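Local coordinates for replication protein (Sphinx1.76-related DNA, PDB 6H24) that is likely to take part in initiating replication of its plasmid-like DNA, as the N-terminal winged-helix WH1 domain of a longer Rep-family initiator, at the interface of chains A and B. Sequence-based numbering; all coordinates share one arbitrary frame. Chains: chain A/B, Replication protein.

Contact 1: the interface of chains A and B. Residues chain A 75-76, 78, 95; chain B 75-76, 78, 95.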
loop_
_atom_site.group_PDB
_atom_site.type_symbol
_atom_site.label_atom_id
_atom_site.label_comp_id
_atom_site.label_asym_id
_atom_site.label_seq_id
_atom_site.Cartn_x
_atom_site.Cartn_y
_atom_site.Cartn_z
ATOM N N PHE A 75 4.028 0.674 8.686
ATOM C CA PHE A 75 4.150 0.114 7.340
ATOM C C PHE A 75 4.111 -1.411 7.353
ATOM O O PHE A 75 3.647 -2.023 6.389
ATOM C CB PHE A 75 5.447 0.673 6.744
ATOM C CG PHE A 75 5.729 0.267 5.329
ATOM C CD1 PHE A 75 5.189 0.957 4.263
ATOM C CD2 PHE A 75 6.604 -0.772 5.071
ATOM C CE1 PHE A 75 5.488 0.603 2.966
ATOM C CE2 PHE A 75 6.905 -1.139 3.769
ATOM C CZ PHE A 75 6.346 -0.451 2.715
ATOM N N ALA A 76 4.534 -2.045 8.448
ATOM C CA ALA A 76 4.545 -3.499 8.517
ATOM C C ALA A 76 3.180 -4.117 8.792
ATOM O O ALA A 76 3.030 -5.335 8.631
ATOM C CB ALA A 76 5.521 -3.954 9.603
ATOM N N GLN A 78 -1.046 -4.967 8.789
ATOM C CA GLN A 78 -2.109 -5.304 7.849
ATOM C C GLN A 78 -3.376 -5.611 8.639
ATOM O O GLN A 78 -3.329 -5.910 9.836
ATOM C CB GLN A 78 -1.714 -6.497 6.964
ATOM C CG GLN A 78 -1.461 -7.798 7.722
ATOM C CD GLN A 78 -1.010 -8.935 6.813
ATOM O OE1 GLN A 78 -1.793 -9.821 6.472
ATOM N NE2 GLN A 78 0.249 -8.900 6.404
ATOM N N ARG A 95 -3.152 -2.870 3.773
ATOM C CA ARG A 95 -2.207 -2.135 4.590
ATOM C C ARG A 95 -2.892 -0.944 5.258
ATOM O O ARG A 95 -3.998 -0.545 4.887
ATOM C CB ARG A 95 -1.037 -1.635 3.741
ATOM C CG ARG A 95 -0.167 -2.736 3.130
ATOM C CD ARG A 95 0.438 -3.607 4.197
ATOM N NE ARG A 95 1.330 -4.617 3.634
ATOM C CZ ARG A 95 1.987 -5.509 4.349
ATOM N NH1 ARG A 95 1.897 -5.518 5.675
ATOM N NH2 ARG A 95 2.766 -6.394 3.741
ATOM N N PHE B 75 2.084 -8.963 -1.859
ATOM C CA PHE B 75 1.682 -8.067 -0.774
ATOM C C PHE B 75 2.774 -7.926 0.283
ATOM O O PHE B 75 2.906 -6.868 0.910
ATOM C CB PHE B 75 0.388 -8.634 -0.172
ATOM C CG PHE B 75 -0.243 -7.785 0.897
ATOM C CD1 PHE B 75 -1.086 -6.732 0.556
ATOM C CD2 PHE B 75 -0.065 -8.080 2.239
ATOM C CE1 PHE B 75 -1.688 -5.968 1.532
ATOM C CE2 PHE B 75 -0.665 -7.325 3.220
ATOM C CZ PHE B 75 -1.486 -6.260 2.869
ATOM N N ALA B 76 3.585 -8.959 0.483
ATOM C CA ALA B 76 4.618 -8.931 1.513
ATOM C C ALA B 76 5.864 -8.159 1.094
ATOM O O ALA B 76 6.716 -7.866 1.944
ATOM C CB ALA B 76 5.019 -10.359 1.888
ATOM N N GLN B 78 8.444 -5.178 -0.660
ATOM C CA GLN B 78 8.649 -3.741 -0.613
ATOM C C GLN B 78 9.859 -3.394 -1.469
ATOM O O GLN B 78 10.699 -4.249 -1.769
ATOM C CB GLN B 78 8.840 -3.261 0.825
ATOM C CG GLN B 78 10.096 -3.765 1.499
ATOM C CD GLN B 78 10.156 -3.340 2.951
ATOM O OE1 GLN B 78 10.822 -2.372 3.298
ATOM N NE2 GLN B 78 9.481 -4.084 3.809
ATOM N N ARG B 95 5.225 -0.226 -1.030
ATOM C CA ARG B 95 4.682 -1.517 -1.388
ATOM C C ARG B 95 4.530 -1.615 -2.901
ATOM O O ARG B 95 4.606 -0.619 -3.624
ATOM C CB ARG B 95 3.319 -1.727 -0.723
ATOM C CG ARG B 95 3.377 -1.804 0.790
ATOM C CD ARG B 95 4.264 -2.939 1.259
ATOM N NE ARG B 95 4.261 -3.058 2.707
ATOM C CZ ARG B 95 4.974 -3.956 3.374
ATOM N NH1 ARG B 95 5.731 -4.817 2.701
ATOM N NH2 ARG B 95 4.920 -4.014 4.694
HETATM O O HOH W 1 2.555 -1.255 4.030
HETATM O O HOH W 2 1.573 -4.518 0.832
#
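The backbone carbonyl oxygen of A:Phe75, at the end of helix 60-75, takes a hydrogen bond of 2.9 Å from the guanidinium NH2 of B:Arg95 and is also bound by water 1. The arginine donor stands above the carbonyl plane, 41° out of it, while the oxygen lies nearly in the guanidinium plane. Water 1 returns to NE of B:Arg95, so that two N-H groups of one guanidinium address the same carbonyl, directly and through water, which probably fixes the guanidinium's rotation. A helix C-terminus gathers carbonyl oxygens, which would probably favour a positive charge. B:Arg95 bends at chi2 (-59°) and lays NE over the face of the A:Phe75 ring, 3.7 Å from the ring centroid, in a cation-pi contact with ring and guanidinium planes 3° apart. The edge of that ring meets the amide of B:Gln78. The two-fold repeats the stack and the carbonyl bond with A:Arg95 and B:Phe75, and the two guanidinium groups stack on each other at its centre, CZ of A:Arg95 to CZ of B:Arg95 being 3.5 Å. If both are charged, as arginines usually are, the repulsion is probably offset by the flanking rings and carbonyls. Water 2 joins A:Arg95 NE, at 2.8 Å, to the carbonyl oxygen of B:Phe75.

Contact 2: the interface of chains A and B. Residues chain A 81, 92-94, 115-116; chain B 98-100, 112.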
loop_
_atom_site.group_PDB
_atom_site.type_symbol
_atom_site.label_atom_id
_atom_site.label_comp_id
_atom_site.label_asym_id
_atom_site.label_seq_id
_atom_site.Cartn_x
_atom_site.Cartn_y
_atom_site.Cartn_z
ATOM N N TYR A 81 -10.749 -8.054 6.202
ATOM C CA TYR A 81 -12.196 -7.882 6.311
ATOM C C TYR A 81 -12.810 -8.377 5.006
ATOM O O TYR A 81 -12.101 -8.683 4.047
ATOM C CB TYR A 81 -12.562 -6.415 6.588
ATOM C CG TYR A 81 -12.112 -5.477 5.494
ATOM C CD1 TYR A 81 -10.813 -4.996 5.462
ATOM C CD2 TYR A 81 -12.986 -5.075 4.483
ATOM C CE1 TYR A 81 -10.383 -4.150 4.459
ATOM C CE2 TYR A 81 -12.561 -4.225 3.473
ATOM C CZ TYR A 81 -11.254 -3.773 3.468
ATOM O OH TYR A 81 -10.813 -2.934 2.475
ATOM N N ILE A 92 -10.654 -9.466 1.787
ATOM C CA ILE A 92 -9.647 -8.438 1.540
ATOM C C ILE A 92 -8.599 -8.413 2.646
ATOM O O ILE A 92 -8.917 -8.591 3.830
ATOM C CB ILE A 92 -10.309 -7.050 1.417
ATOM C CG1 ILE A 92 -11.206 -7.011 0.182
ATOM C CG2 ILE A 92 -9.271 -5.952 1.362
ATOM C CD1 ILE A 92 -12.071 -5.778 0.106
ATOM N N THR A 93 -7.348 -8.185 2.256
ATOM C CA THR A 93 -6.290 -7.801 3.184
ATOM C C THR A 93 -5.710 -6.464 2.736
ATOM O O THR A 93 -5.377 -6.291 1.557
ATOM C CB THR A 93 -5.199 -8.862 3.260
ATOM O OG1 THR A 93 -5.791 -10.118 3.605
ATOM C CG2 THR A 93 -4.165 -8.484 4.307
ATOM N N SER A 94 -5.576 -5.526 3.676
ATOM C CA SER A 94 -5.144 -4.168 3.374
ATOM C C SER A 94 -3.999 -3.760 4.284
ATOM O O SER A 94 -3.882 -4.244 5.410
ATOM C CB SER A 94 -6.297 -3.145 3.547
ATOM O OG SER A 94 -5.872 -1.813 3.284
ATOM N N PRO A 115 -5.914 2.869 0.358
ATOM C CA PRO A 115 -7.266 3.343 -0.006
ATOM C C PRO A 115 -8.377 2.833 0.895
ATOM O O PRO A 115 -9.381 3.531 1.065
ATOM C CB PRO A 115 -7.443 2.860 -1.454
ATOM C CG PRO A 115 -6.382 1.812 -1.675
ATOM C CD PRO A 115 -5.247 2.145 -0.741
ATOM N N ALA A 116 -8.235 1.661 1.509
ATOM C CA ALA A 116 -9.288 1.184 2.400
ATOM C C ALA A 116 -9.396 2.034 3.660
ATOM O O ALA A 116 -10.481 2.117 4.263
ATOM C CB ALA A 116 -9.022 -0.269 2.791
ATOM N N SER B 98 -1.245 -2.104 -2.324
ATOM C CA SER B 98 -1.741 -1.667 -1.026
ATOM C C SER B 98 -2.807 -2.597 -0.464
ATOM O O SER B 98 -3.092 -2.547 0.740
ATOM C CB SER B 98 -2.330 -0.259 -1.161
ATOM O OG SER B 98 -3.317 -0.274 -2.165
ATOM N N GLN B 99 -3.378 -3.455 -1.306
ATOM C CA GLN B 99 -4.549 -4.239 -0.966
ATOM C C GLN B 99 -4.603 -5.440 -1.894
ATOM O O GLN B 99 -4.248 -5.333 -3.072
ATOM C CB GLN B 99 -5.824 -3.395 -1.108
ATOM C CG GLN B 99 -7.091 -4.077 -0.663
ATOM C CD GLN B 99 -8.311 -3.218 -0.916
ATOM O OE1 GLN B 99 -9.241 -3.645 -1.600
ATOM N NE2 GLN B 99 -8.320 -2.013 -0.360
ATOM N N ILE B 100 -5.036 -6.578 -1.350
ATOM C CA ILE B 100 -5.288 -7.786 -2.123
ATOM C C ILE B 100 -6.645 -8.342 -1.706
ATOM O O ILE B 100 -7.215 -7.961 -0.681
ATOM C CB ILE B 100 -4.188 -8.851 -1.942
ATOM C CG1 ILE B 100 -4.039 -9.257 -0.473
ATOM C CG2 ILE B 100 -2.849 -8.339 -2.460
ATOM C CD1 ILE B 100 -3.092 -10.439 -0.235
ATOM N N ILE B 112 -4.768 -3.868 -5.694
ATOM C CA ILE B 112 -4.665 -2.431 -5.941
ATOM C C ILE B 112 -3.174 -2.093 -5.920
ATOM O O ILE B 112 -2.485 -2.345 -4.917
ATOM C CB ILE B 112 -5.412 -1.576 -4.912
ATOM C CG1 ILE B 112 -6.871 -1.996 -4.743
ATOM C CG2 ILE B 112 -5.377 -0.102 -5.345
ATOM C CD1 ILE B 112 -7.654 -1.124 -3.739
HETATM O O HOH W 3 -6.339 -0.495 0.861
#
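A:Thr93 and B:Ile100 pair as antiparallel strands, 88-95 of chain A against 99-103 of chain B, and extend a beta-sheet across the subunit boundary. Their backbones exchange two hydrogen bonds: A:Thr93 N gives one to the carbonyl oxygen of B:Ile100 at 2.9 Å, and B:Ile100 N gives one to the carbonyl oxygen of A:Thr93 at 2.9 Å.

A water-mediated link follows at the next bridge, A:Ser94 with B:Gln99. The side chain of B:Gln99 leaves with CG anti to its backbone N (chi1 -175°) and runs extended, carrying its amide across to chain A. There NE2 binds water 3 at 2.8 Å, and the same water meets the hydroxyl OG of A:Ser94 and, at 2.9 Å, the backbone N of A:Ala116. One water thereby ties the glutamine amide to both a strand and a loop of the partner.

Van der Waals packing flanks these polar links. The aliphatic part of B:Gln99 lies against A:Ile92, with CG 3.5 Å from the branch methyl CG2, while NE2 approaches CB of A:Ala116. Farther along, the ring of A:Pro115 touches B:Ser98 through CD, 3.8 Å from CB, and its CG meets the CD1 tip of B:Ile112 at 3.8 Å. In the deposited assembly the site joins the sheets of two WH1 domains and adds a loop contact beside the seam, which may support a dimer.

Contact 3: the interface of chains A and B. Residues chain A 75, 98-101; chain B 90-94.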
loop_
_atom_site.group_PDB
_atom_site.type_symbol
_atom_site.label_atom_id
_atom_site.label_comp_id
_atom_site.label_asym_id
_atom_site.label_seq_id
_atom_site.Cartn_x
_atom_site.Cartn_y
_atom_site.Cartn_z
ATOM N N PHE A 75 4.028 0.674 8.686
ATOM C CA PHE A 75 4.150 0.114 7.340
ATOM C C PHE A 75 4.111 -1.411 7.353
ATOM O O PHE A 75 3.647 -2.023 6.389
ATOM C CB PHE A 75 5.447 0.673 6.744
ATOM C CG PHE A 75 5.729 0.267 5.329
ATOM C CD1 PHE A 75 5.189 0.957 4.263
ATOM C CD2 PHE A 75 6.604 -0.772 5.071
ATOM C CE1 PHE A 75 5.488 0.603 2.966
ATOM C CE2 PHE A 75 6.905 -1.139 3.769
ATOM C CZ PHE A 75 6.346 -0.451 2.715
ATOM N N SER A 98 0.495 2.717 2.223
ATOM C CA SER A 98 1.115 2.127 1.046
ATOM C C SER A 98 2.565 2.551 0.867
ATOM O O SER A 98 3.302 1.898 0.109
ATOM C CB SER A 98 0.333 2.523 -0.209
ATOM O OG SER A 98 0.245 3.934 -0.317
ATOM N N GLN A 99 2.988 3.623 1.533
ATOM C CA GLN A 99 4.269 4.259 1.279
ATOM C C GLN A 99 4.652 5.068 2.503
ATOM O O GLN A 99 3.793 5.716 3.106
ATOM C CB GLN A 99 4.187 5.184 0.053
ATOM C CG GLN A 99 5.498 5.822 -0.403
ATOM C CD GLN A 99 5.302 6.786 -1.562
ATOM O OE1 GLN A 99 5.684 7.961 -1.488
ATOM N NE2 GLN A 99 4.694 6.302 -2.627
ATOM N N ILE A 100 5.943 5.054 2.834
ATOM C CA ILE A 100 6.498 5.894 3.891
ATOM C C ILE A 100 7.790 6.519 3.383
ATOM O O ILE A 100 8.393 6.059 2.412
ATOM C CB ILE A 100 6.764 5.097 5.185
ATOM C CG1 ILE A 100 7.731 3.936 4.908
ATOM C CG2 ILE A 100 5.452 4.596 5.770
ATOM C CD1 ILE A 100 8.179 3.182 6.138
ATOM N N GLY A 101 8.225 7.565 4.067
ATOM C CA GLY A 101 9.472 8.214 3.713
ATOM C C GLY A 101 9.979 9.040 4.868
ATOM O O GLY A 101 9.210 9.483 5.724
ATOM N N ILE B 90 15.070 12.498 0.408
ATOM C CA ILE B 90 14.096 11.694 1.132
ATOM C C ILE B 90 14.295 10.231 0.749
ATOM O O ILE B 90 14.503 9.905 -0.427
ATOM C CB ILE B 90 12.642 12.146 0.860
ATOM C CG1 ILE B 90 11.678 11.323 1.725
ATOM C CG2 ILE B 90 12.279 12.038 -0.616
ATOM C CD1 ILE B 90 10.288 11.918 1.861
ATOM N N ASN B 91 14.229 9.359 1.758
ATOM C CA ASN B 91 14.313 7.910 1.595
ATOM C C ASN B 91 12.907 7.331 1.679
ATOM O O ASN B 91 12.277 7.380 2.740
ATOM C CB ASN B 91 15.213 7.282 2.656
ATOM C CG ASN B 91 16.683 7.489 2.367
ATOM O OD1 ASN B 91 17.221 6.910 1.429
ATOM N ND2 ASN B 91 17.337 8.302 3.173
ATOM N N ILE B 92 12.415 6.804 0.562
ATOM C CA ILE B 92 11.043 6.315 0.447
ATOM C C ILE B 92 11.051 4.792 0.410
ATOM O O ILE B 92 11.868 4.180 -0.288
ATOM C CB ILE B 92 10.374 6.886 -0.816
ATOM C CG1 ILE B 92 10.266 8.408 -0.684
ATOM C CG2 ILE B 92 8.994 6.266 -1.036
ATOM C CD1 ILE B 92 9.862 9.110 -1.952
ATOM N N THR B 93 10.092 4.184 1.104
ATOM C CA THR B 93 9.813 2.762 0.979
ATOM C C THR B 93 8.368 2.590 0.525
ATOM O O THR B 93 7.461 3.210 1.089
ATOM C CB THR B 93 10.031 2.029 2.303
ATOM O OG1 THR B 93 11.357 2.289 2.784
ATOM C CG2 THR B 93 9.847 0.530 2.102
ATOM N N SER B 94 8.160 1.745 -0.488
ATOM C CA SER B 94 6.843 1.543 -1.067
ATOM C C SER B 94 6.521 0.058 -1.119
ATOM O O SER B 94 7.409 -0.793 -1.275
ATOM C CB SER B 94 6.757 2.119 -2.489
ATOM O OG SER B 94 5.481 1.906 -3.055
HETATM O O HOH W 4 3.470 3.944 -3.164
#
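B:Thr93 packs its methyl CG2 against the ring of A:Phe75 beside an antiparallel strand pairing of two winged-helix WH1 domains, strand 99-103 of chain A with strand 88-95 of chain B. The tightly packed, apolar part lies here. CG2, anti to the backbone N of B:Thr93, comes over the ring's rim on the face opposite the one covered by B:Arg95 and sits 3.7 Å from the tip carbon CZ of A:Phe75, while the backbone carbon C of B:Ser94 comes up at the ring edge. Replacing A:Phe75 with an alanine would probably leave the B:Thr93 methyl without its ring partner and open a gap beside the strand seam. The side chains of A:Ile100 and B:Thr93 run parallel, flank to flank, CG1 of the isoleucine 4.0 Å from CB of the threonine. The backbones are joined by hydrogen bonds from A:Ile100 N to the carbonyl oxygen of B:Thr93 at 3.0 Å and from B:Thr93 N to the carbonyl oxygen of A:Ile100 at 2.8 Å. A:Gly101, lacking a side chain, brings its backbone close to B:Ile92.

The opposite side of the strands is hydrated. The stem of A:Gln99 still packs on B:Ile92, its CG 3.6 Å from the branch methyl CG2, but its amide end is bridged by solvent, with NE2 2.7 Å from water 4. That water also binds the hydroxyl OG of B:Ser94, at 2.9 Å.

Contacts 2 and 3 are the two symmetry-related strand seams of the dimer, their C-alpha centres about 17 Å apart, and contact 1 sits between them, about 10 Å from contact 2 and 11 Å from contact 3. A:Phe75 belongs to both contact 1 and contact 3, coupling the end of helix 60-75 to a seam. Strand 88-95 supplies the arginines of contact 1 and one side of each seam, strand 99-103 the other, so central stacking and sheet extension probably depend on the same strand. The two-fold arrangement fits a WH1 dimer, although the structure alone does not show that it forms in the cell.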